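Local coordinates for protein beta-lactamase (Klebsiella pneumoniae, PDB 6HUH) that probably hydrolyses beta-lactam antibiotics to substituted beta-amino acids, as expected of a class D serine beta-lactamase, at residues A44-P49 against Y127-L132; Q156-F161 against W218-A223. One frame throughout, in Å; residues are numbered along the deposited sequence.

Contact 1 joins two loops and is partly buried, with partly exposed Gln46 and Asn129 meeting at one end and buried Pro49 and Tyr127 at the other. Contact 2 lies deeper, where helix 155-166 packs on strand 215-225 of the sheet, and all three touching residues are buried. Neither has a hydrogen bond across it. In contact 1, a proline meets a tyrosine edge; in contact 2, an amide nitrogen stands over an indole face. The two share no segment, but Pro48 O of contact 1 probably accepts a hydrogen bond from Trp218 NE1 of contact 2 (2.8 Å). In both, a side chain (Pro49, Trp218) lies about 8 Å from that of Ser51, the predicted acylated serine.

Contact 1 of 2, residues A44-P49 against Y127-L132; sequences ASQLPP and YGNRDL
Pro49 meets the outer end of Tyr127, and Gln46 crosses Asn129 at a slant. From its CB, the Tyr127 side chain leaves with CG anti to the backbone N (chi1 -160°), which carries the ring across to the proline. Tyr127 CE2 comes 4.0 Å from Pro49 CG, which sits at the ring edge near its plane. Tyr127 CZ is 4.1 Å from Pro49 CB, and at the tip OH touches that same CB at 3.3 Å; the contact is packing, with no hydrogen bond between the segments. Gln46, its chain extended beyond CG, brings CD to 4.0 Å from Asn129 CB, the two amide planes 77° apart. Asn129 belongs to a type II' turn from Tyr127 to Arg130, with Gly128 at a positive phi. Asn129 OD1 accepts from Asp131 N (3.0 Å), the donor 66° out of the carbonyl plane: an Asx turn. Asn129 ND2 donates to Ser150 O in a neighbouring loop. Around the contact, Tyr127 packs on Val122 of helix 115-124 and meets Phe161 of helix 155-166 edge-to-face, while Leu47 and Pro48 lean on Ile216 of strand 215-225.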
ATOM      1  N   ALA A  44      -1.928  -7.714  32.299  1.00 36.78           N
ATOM      2  CA  ALA A  44      -2.284  -9.123  32.520  1.00 35.87           C
ATOM      3  C   ALA A  44      -3.743  -9.481  32.248  1.00 40.89           C
ATOM      4  O   ALA A  44      -4.050 -10.662  32.085  1.00 41.86           O
ATOM      5  CB  ALA A  44      -1.896  -9.541  33.916  1.00 37.24           C
ATOM      6  N   SER A  45      -4.641  -8.492  32.170  1.00 38.43           N
ATOM      7  CA  SER A  45      -6.053  -8.762  31.861  1.00 38.44           C
ATOM      8  C   SER A  45      -6.258  -9.109  30.394  1.00 39.86           C
ATOM      9  O   SER A  45      -5.665  -8.480  29.521  1.00 37.32           O
ATOM     10  CB  SER A  45      -6.943  -7.584  32.242  1.00 41.47           C
ATOM     11  OG  SER A  45      -6.984  -7.468  33.650  1.00 52.41           O
ATOM     12  N   GLN A  46      -7.126 -10.088  30.138  1.00 37.08           N
ATOM     13  CA  GLN A  46      -7.451 -10.548  28.791  1.00 36.89           C
ATOM     14  C   GLN A  46      -8.457  -9.605  28.138  1.00 39.60           C
ATOM     15  O   GLN A  46      -9.486  -9.296  28.746  1.00 41.38           O
ATOM     16  CB  GLN A  46      -8.028 -11.979  28.831  1.00 39.21           C
ATOM     17  CG  GLN A  46      -7.081 -13.047  29.372  1.00 44.56           C
ATOM     18  CD  GLN A  46      -7.444 -14.419  28.874  1.00 60.21           C
ATOM     19  OE1 GLN A  46      -6.644 -15.088  28.197  1.00 53.73           O
ATOM     20  NE2 GLN A  46      -8.658 -14.869  29.191  1.00 51.22           N
ATOM     21  N   LEU A  47      -8.176  -9.167  26.901  1.00 32.86           N
ATOM     22  CA  LEU A  47      -9.072  -8.281  26.159  1.00 33.16           C
ATOM     23  C   LEU A  47      -9.354  -8.797  24.739  1.00 39.00           C
ATOM     24  O   LEU A  47      -8.497  -9.496  24.178  1.00 38.45           O
ATOM     25  CB  LEU A  47      -8.471  -6.867  26.060  1.00 32.83           C
ATOM     26  CG  LEU A  47      -8.168  -6.121  27.365  1.00 37.18           C
ATOM     27  CD1 LEU A  47      -7.175  -5.004  27.120  1.00 36.02           C
ATOM     28  CD2 LEU A  47      -9.436  -5.610  28.017  1.00 39.23           C
ATOM     29  N   PRO A  48     -10.500  -8.425  24.089  1.00 35.95           N
ATOM     30  CA  PRO A  48     -10.719  -8.865  22.701  1.00 34.82           C
ATOM     31  C   PRO A  48      -9.543  -8.445  21.805  1.00 36.73           C
ATOM     32  O   PRO A  48      -9.097  -7.312  21.940  1.00 35.12           O
ATOM     33  CB  PRO A  48     -12.033  -8.162  22.304  1.00 37.17           C
ATOM     34  CG  PRO A  48     -12.211  -7.084  23.289  1.00 41.86           C
ATOM     35  CD  PRO A  48     -11.632  -7.599  24.563  1.00 37.73           C
ATOM     36  N   PRO A  49      -8.964  -9.320  20.941  1.00 33.90           N
ATOM     37  CA  PRO A  49      -7.818  -8.870  20.130  1.00 32.71           C
ATOM     38  C   PRO A  49      -8.205  -7.914  18.997  1.00 34.60           C
ATOM     39  O   PRO A  49      -7.371  -7.130  18.550  1.00 33.31           O
ATOM     40  CB  PRO A  49      -7.200 -10.172  19.624  1.00 34.11           C
ATOM     41  CG  PRO A  49      -8.323 -11.143  19.595  1.00 38.96           C
ATOM     42  CD  PRO A  49      -9.333 -10.717  20.627  1.00 35.69           C
ATOM     43  N   TYR A 127      -2.445 -18.772  21.227  1.00 29.41           N
ATOM     44  CA  TYR A 127      -3.047 -17.457  21.198  1.00 28.36           C
ATOM     45  C   TYR A 127      -4.084 -17.200  22.301  1.00 34.42           C
ATOM     46  O   TYR A 127      -5.227 -17.650  22.204  1.00 35.03           O
ATOM     47  CB  TYR A 127      -3.616 -17.162  19.814  1.00 28.43           C
ATOM     48  CG  TYR A 127      -3.815 -15.687  19.539  1.00 28.15           C
ATOM     49  CD1 TYR A 127      -2.758 -14.890  19.085  1.00 29.04           C
ATOM     50  CD2 TYR A 127      -5.059 -15.086  19.713  1.00 28.00           C
ATOM     51  CE1 TYR A 127      -2.933 -13.530  18.831  1.00 26.84           C
ATOM     52  CE2 TYR A 127      -5.245 -13.723  19.462  1.00 28.31           C
ATOM     53  CZ  TYR A 127      -4.182 -12.952  19.005  1.00 32.36           C
ATOM     54  OH  TYR A 127      -4.372 -11.611  18.756  1.00 29.19           O
ATOM     55  N   GLY A 128      -3.662 -16.434  23.317  1.00 31.25           N
ATOM     56  CA  GLY A 128      -4.484 -16.019  24.450  1.00 31.72           C
ATOM     57  C   GLY A 128      -5.278 -17.128  25.112  1.00 37.06           C
ATOM     58  O   GLY A 128      -4.700 -18.129  25.556  1.00 35.77           O
ATOM     59  N   ASN A 129      -6.625 -16.958  25.181  1.00 35.25           N
ATOM     60  CA  ASN A 129      -7.517 -17.955  25.801  1.00 35.50           C
ATOM     61  C   ASN A 129      -7.881 -19.079  24.851  1.00 38.51           C
ATOM     62  O   ASN A 129      -8.469 -20.058  25.269  1.00 39.32           O
ATOM     63  CB  ASN A 129      -8.752 -17.299  26.408  1.00 32.23           C
ATOM     64  CG  ASN A 129      -9.819 -16.895  25.446  1.00 45.29           C
ATOM     65  OD1 ASN A 129      -9.638 -16.868  24.228  1.00 52.15           O
ATOM     66  ND2 ASN A 129     -10.971 -16.569  25.989  1.00 34.76           N
ATOM     67  N   ARG A 130      -7.572 -18.906  23.555  1.00 34.84           N
ATOM     68  CA  ARG A 130      -7.773 -19.889  22.487  1.00 34.60           C
ATOM     69  C   ARG A 130      -9.283 -20.245  22.241  1.00 40.72           C
ATOM     70  O   ARG A 130      -9.600 -21.159  21.457  1.00 39.18           O
ATOM     71  CB  ARG A 130      -6.893 -21.144  22.730  1.00 31.23           C
ATOM     72  CG  ARG A 130      -5.434 -20.836  23.078  1.00 35.07           C
ATOM     73  CD  ARG A 130      -4.525 -22.041  22.949  1.00 57.87           C
ATOM     74  NE  ARG A 130      -4.496 -22.847  24.169  1.00 78.29           N
ATOM     75  CZ  ARG A 130      -3.692 -23.889  24.365  1.00 95.74           C
ATOM     76  NH1 ARG A 130      -2.831 -24.261  23.421  1.00 72.20           N
ATOM     77  NH2 ARG A 130      -3.739 -24.564  25.508  1.00 89.33           N
ATOM     78  N   ASP A 131     -10.208 -19.475  22.870  1.00 39.11           N
ATOM     79  CA  ASP A 131     -11.645 -19.715  22.723  1.00 40.32           C
ATOM     80  C   ASP A 131     -12.201 -19.197  21.406  1.00 43.82           C
ATOM     81  O   ASP A 131     -12.324 -17.987  21.218  1.00 42.83           O
ATOM     82  CB  ASP A 131     -12.425 -19.139  23.909  1.00 42.85           C
ATOM     83  CG  ASP A 131     -13.762 -19.814  24.135  1.00 54.74           C
ATOM     84  OD1 ASP A 131     -14.401 -20.222  23.135  1.00 52.98           O
ATOM     85  OD2 ASP A 131     -14.165 -19.950  25.313  1.00 65.70           O
ATOM     86  N   LEU A 132     -12.533 -20.107  20.489  1.00 41.23           N
ATOM     87  CA  LEU A 132     -13.076 -19.698  19.188  1.00 41.35           C
ATOM     88  C   LEU A 132     -14.524 -20.182  19.017  1.00 49.70           C
ATOM     89  O   LEU A 132     -14.955 -20.456  17.897  1.00 50.08           O
ATOM     90  CB  LEU A 132     -12.178 -20.160  18.011  1.00 40.02           C
ATOM     91  CG  LEU A 132     -10.660 -20.080  18.205  1.00 43.19           C
ATOM     92  CD1 LEU A 132      -9.956 -20.937  17.223  1.00 42.97           C
ATOM     93  CD2 LEU A 132     -10.146 -18.650  18.116  1.00 45.33           C
TER

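Contact 2 of 2, residues Q156-F161 against W218-A223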
ATOM      1  N   GLN A 156       0.392  -9.074  27.808  1.00 30.64           N
ATOM      2  CA  GLN A 156       1.524  -9.944  28.129  1.00 31.54           C
ATOM      3  C   GLN A 156       1.580 -11.074  27.131  1.00 36.54           C
ATOM      4  O   GLN A 156       2.622 -11.280  26.503  1.00 38.07           O
ATOM      5  CB  GLN A 156       1.393 -10.540  29.542  1.00 33.72           C
ATOM      6  CG  GLN A 156       2.075  -9.747  30.632  1.00 51.91           C
ATOM      7  CD  GLN A 156       1.500 -10.097  31.983  1.00 78.41           C
ATOM      8  OE1 GLN A 156       0.938 -11.187  32.188  1.00 68.15           O
ATOM      9  NE2 GLN A 156       1.610  -9.162  32.933  1.00 78.83           N
ATOM     10  N   GLU A 157       0.451 -11.803  26.979  1.00 31.61           N
ATOM     11  CA  GLU A 157       0.297 -12.930  26.057  1.00 30.75           C
ATOM     12  C   GLU A 157       0.593 -12.518  24.616  1.00 31.84           C
ATOM     13  O   GLU A 157       1.291 -13.262  23.938  1.00 30.37           O
ATOM     14  CB  GLU A 157      -1.107 -13.537  26.159  1.00 32.25           C
ATOM     15  CG  GLU A 157      -1.417 -14.240  27.462  1.00 37.46           C
ATOM     16  CD  GLU A 157      -2.864 -14.676  27.605  1.00 59.16           C
ATOM     17  OE1 GLU A 157      -3.761 -13.928  27.149  1.00 50.49           O
ATOM     18  OE2 GLU A 157      -3.104 -15.748  28.210  1.00 55.44           O
ATOM     19  N   GLN A 158       0.095 -11.325  24.168  1.00 28.62           N
ATOM     20  CA  GLN A 158       0.338 -10.725  22.828  1.00 27.63           C
ATOM     21  C   GLN A 158       1.825 -10.575  22.506  1.00 31.94           C
ATOM     22  O   GLN A 158       2.234 -10.881  21.384  1.00 30.91           O
ATOM     23  CB  GLN A 158      -0.299  -9.342  22.732  1.00 28.08           C
ATOM     24  CG  GLN A 158      -1.730  -9.395  22.297  1.00 32.53           C
ATOM     25  CD  GLN A 158      -1.942  -9.034  20.862  1.00 39.39           C
ATOM     26  OE1 GLN A 158      -1.095  -9.278  19.982  1.00 33.57           O
ATOM     27  NE2 GLN A 158      -3.113  -8.464  20.602  1.00 31.08           N
ATOM     28  N   ALA A 159       2.611 -10.091  23.497  1.00 29.36           N
ATOM     29  CA  ALA A 159       4.063  -9.901  23.455  1.00 29.82           C
ATOM     30  C   ALA A 159       4.758 -11.252  23.349  1.00 34.43           C
ATOM     31  O   ALA A 159       5.713 -11.384  22.588  1.00 35.19           O
ATOM     32  CB  ALA A 159       4.528  -9.185  24.720  1.00 30.93           C
ATOM     33  N   ARG A 160       4.275 -12.253  24.113  1.00 30.36           N
ATOM     34  CA  ARG A 160       4.788 -13.613  24.112  1.00 30.49           C
ATOM     35  C   ARG A 160       4.612 -14.222  22.709  1.00 34.09           C
ATOM     36  O   ARG A 160       5.588 -14.720  22.125  1.00 35.11           O
ATOM     37  CB  ARG A 160       4.056 -14.418  25.182  1.00 32.80           C
ATOM     38  CG  ARG A 160       4.495 -15.866  25.333  1.00 51.25           C
ATOM     39  CD  ARG A 160       5.933 -16.017  25.790  1.00 65.62           C
ATOM     40  NE  ARG A 160       6.746 -16.539  24.695  1.00 82.12           N
ATOM     41  CZ  ARG A 160       8.012 -16.914  24.810  1.00103.50           C
ATOM     42  NH1 ARG A 160       8.638 -16.815  25.977  1.00 91.40           N
ATOM     43  NH2 ARG A 160       8.668 -17.386  23.756  1.00 95.65           N
ATOM     44  N   PHE A 161       3.380 -14.105  22.144  1.00 28.13           N
ATOM     45  CA  PHE A 161       3.028 -14.567  20.796  1.00 25.64           C
ATOM     46  C   PHE A 161       3.945 -13.921  19.736  1.00 27.69           C
ATOM     47  O   PHE A 161       4.567 -14.649  18.965  1.00 28.62           O
ATOM     48  CB  PHE A 161       1.527 -14.315  20.485  1.00 25.52           C
ATOM     49  CG  PHE A 161       1.188 -14.356  19.007  1.00 25.54           C
ATOM     50  CD1 PHE A 161       1.187 -15.557  18.310  1.00 29.06           C
ATOM     51  CD2 PHE A 161       0.938 -13.188  18.303  1.00 25.97           C
ATOM     52  CE1 PHE A 161       0.938 -15.587  16.933  1.00 29.47           C
ATOM     53  CE2 PHE A 161       0.694 -13.216  16.931  1.00 28.19           C
ATOM     54  CZ  PHE A 161       0.694 -14.415  16.253  1.00 26.92           C
ATOM     55  N   TRP A 218      -5.626  -0.816  20.218  1.00 30.57           N
ATOM     56  CA  TRP A 218      -4.453  -1.663  20.310  1.00 28.85           C
ATOM     57  C   TRP A 218      -3.400  -1.195  19.303  1.00 30.57           C
ATOM     58  O   TRP A 218      -3.734  -0.934  18.155  1.00 29.73           O
ATOM     59  CB  TRP A 218      -4.800  -3.118  19.931  1.00 26.77           C
ATOM     60  CG  TRP A 218      -5.504  -4.024  20.896  1.00 27.33           C
ATOM     61  CD1 TRP A 218      -6.829  -4.353  20.869  1.00 30.54           C
ATOM     62  CD2 TRP A 218      -4.877  -4.981  21.770  1.00 26.88           C
ATOM     63  NE1 TRP A 218      -7.084  -5.382  21.748  1.00 29.70           N
ATOM     64  CE2 TRP A 218      -5.906  -5.781  22.322  1.00 30.53           C
ATOM     65  CE3 TRP A 218      -3.550  -5.197  22.193  1.00 27.13           C
ATOM     66  CZ2 TRP A 218      -5.652  -6.763  23.280  1.00 29.21           C
ATOM     67  CZ3 TRP A 218      -3.301  -6.172  23.136  1.00 28.09           C
ATOM     68  CH2 TRP A 218      -4.344  -6.947  23.668  1.00 29.08           C
ATOM     69  N   PHE A 219      -2.138  -1.145  19.710  1.00 27.03           N
ATOM     70  CA  PHE A 219      -1.014  -0.961  18.806  1.00 27.22           C
ATOM     71  C   PHE A 219       0.101  -1.912  19.201  1.00 32.38           C
ATOM     72  O   PHE A 219       0.837  -1.679  20.167  1.00 32.94           O
ATOM     73  CB  PHE A 219      -0.544   0.468  18.581  1.00 29.68           C
ATOM     74  CG  PHE A 219       0.350   0.458  17.361  1.00 31.67           C
ATOM     75  CD1 PHE A 219      -0.150   0.101  16.110  1.00 33.41           C
ATOM     76  CD2 PHE A 219       1.710   0.715  17.476  1.00 35.27           C
ATOM     77  CE1 PHE A 219       0.683   0.020  14.998  1.00 34.32           C
ATOM     78  CE2 PHE A 219       2.540   0.665  16.351  1.00 38.52           C
ATOM     79  CZ  PHE A 219       2.021   0.304  15.123  1.00 35.47           C
ATOM     80  N   VAL A 220       0.132  -3.052  18.504  1.00 28.15           N
ATOM     81  CA  VAL A 220       1.034  -4.174  18.773  1.00 26.91           C
ATOM     82  C   VAL A 220       1.968  -4.367  17.636  1.00 31.19           C
ATOM     83  O   VAL A 220       1.589  -4.079  16.509  1.00 32.48           O
ATOM     84  CB  VAL A 220       0.265  -5.477  19.145  1.00 28.43           C
ATOM     85  CG1 VAL A 220      -0.619  -5.242  20.347  1.00 27.80           C
ATOM     86  CG2 VAL A 220      -0.565  -6.000  17.991  1.00 27.27           C
ATOM     87  N   GLY A 221       3.182  -4.810  17.924  1.00 26.90           N
ATOM     88  CA  GLY A 221       4.188  -5.008  16.888  1.00 26.58           C
ATOM     89  C   GLY A 221       5.611  -5.036  17.376  1.00 28.59           C
ATOM     90  O   GLY A 221       5.865  -5.159  18.571  1.00 27.89           O
ATOM     91  N   TRP A 222       6.539  -4.963  16.453  1.00 26.34           N
ATOM     92  CA  TRP A 222       7.953  -5.010  16.784  1.00 28.54           C
ATOM     93  C   TRP A 222       8.745  -4.075  15.922  1.00 33.97           C
ATOM     94  O   TRP A 222       8.282  -3.675  14.867  1.00 34.61           O
ATOM     95  CB  TRP A 222       8.500  -6.445  16.665  1.00 28.62           C
ATOM     96  CG  TRP A 222       8.616  -6.966  15.257  1.00 30.31           C
ATOM     97  CD1 TRP A 222       9.726  -6.953  14.459  1.00 34.49           C
ATOM     98  CD2 TRP A 222       7.580  -7.593  14.494  1.00 29.44           C
ATOM     99  NE1 TRP A 222       9.450  -7.554  13.253  1.00 33.79           N
ATOM    100  CE2 TRP A 222       8.133  -7.935  13.236  1.00 33.74           C
ATOM    101  CE3 TRP A 222       6.221  -7.875  14.739  1.00 29.56           C
ATOM    102  CZ2 TRP A 222       7.378  -8.553  12.231  1.00 32.18           C
ATOM    103  CZ3 TRP A 222       5.476  -8.490  13.740  1.00 30.08           C
ATOM    104  CH2 TRP A 222       6.052  -8.820  12.505  1.00 31.18           C
ATOM    105  N   ALA A 223       9.982  -3.829  16.319  1.00 32.03           N
ATOM    106  CA  ALA A 223      10.948  -2.980  15.657  1.00 32.62           C
ATOM    107  C   ALA A 223      12.260  -3.756  15.520  1.00 40.30           C
ATOM    108  O   ALA A 223      12.712  -4.393  16.479  1.00 40.47           O
ATOM    109  CB  ALA A 223      11.167  -1.745  16.492  1.00 33.76           C
TER
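Gln158 on helix 155-166 faces strand 215-225 with its CA 7.7 Å from that of Val220, and both residues, like Trp218, send CB toward the other segment. Of the helix segment, Gln158 makes the whole contact with the strand. Bent at chi2 (-102°), it lays its chain and amide against the six-membered end of the Trp218 indole. Gln158 CG approaches the ring rim, 3.7 Å from Trp218 CZ3. Gln158 NE2 stands over one face, offset toward that rim and 3.4 Å from the same CZ3, with amide and ring planes 49° apart, so the amide is tilted and not stacked flat. The polar role of NE2 lies elsewhere: it is hydrogen-bonded to Thr52 OG1, next to Ser51 in the chain. The other end of the amide turns to Val220, whose branches receive it as plain packing; Gln158 OE1 lies 3.9 Å from Val220 CG2. Trp218 is held at its opposite end, where NE1 donates to Pro48 O, and its side chain also touches Val233 and Thr235 of strand 228-238. Val220 reaches Leu162, one turn further along the helix from Gln158. Through the backbone, Trp218 and Val220 pair with Gly199 and Lys197 of the neighbouring strand 192-201, the ends of its Lys-Thr-Gly sequence. Helix packed on antiparallel sheet, close to the Ser-x-x-Lys motif just ahead of helix 56-64 and to the Lys-Thr-Gly strand, is the architecture of serine beta-lactamases and penicillin-binding transpeptidase domains.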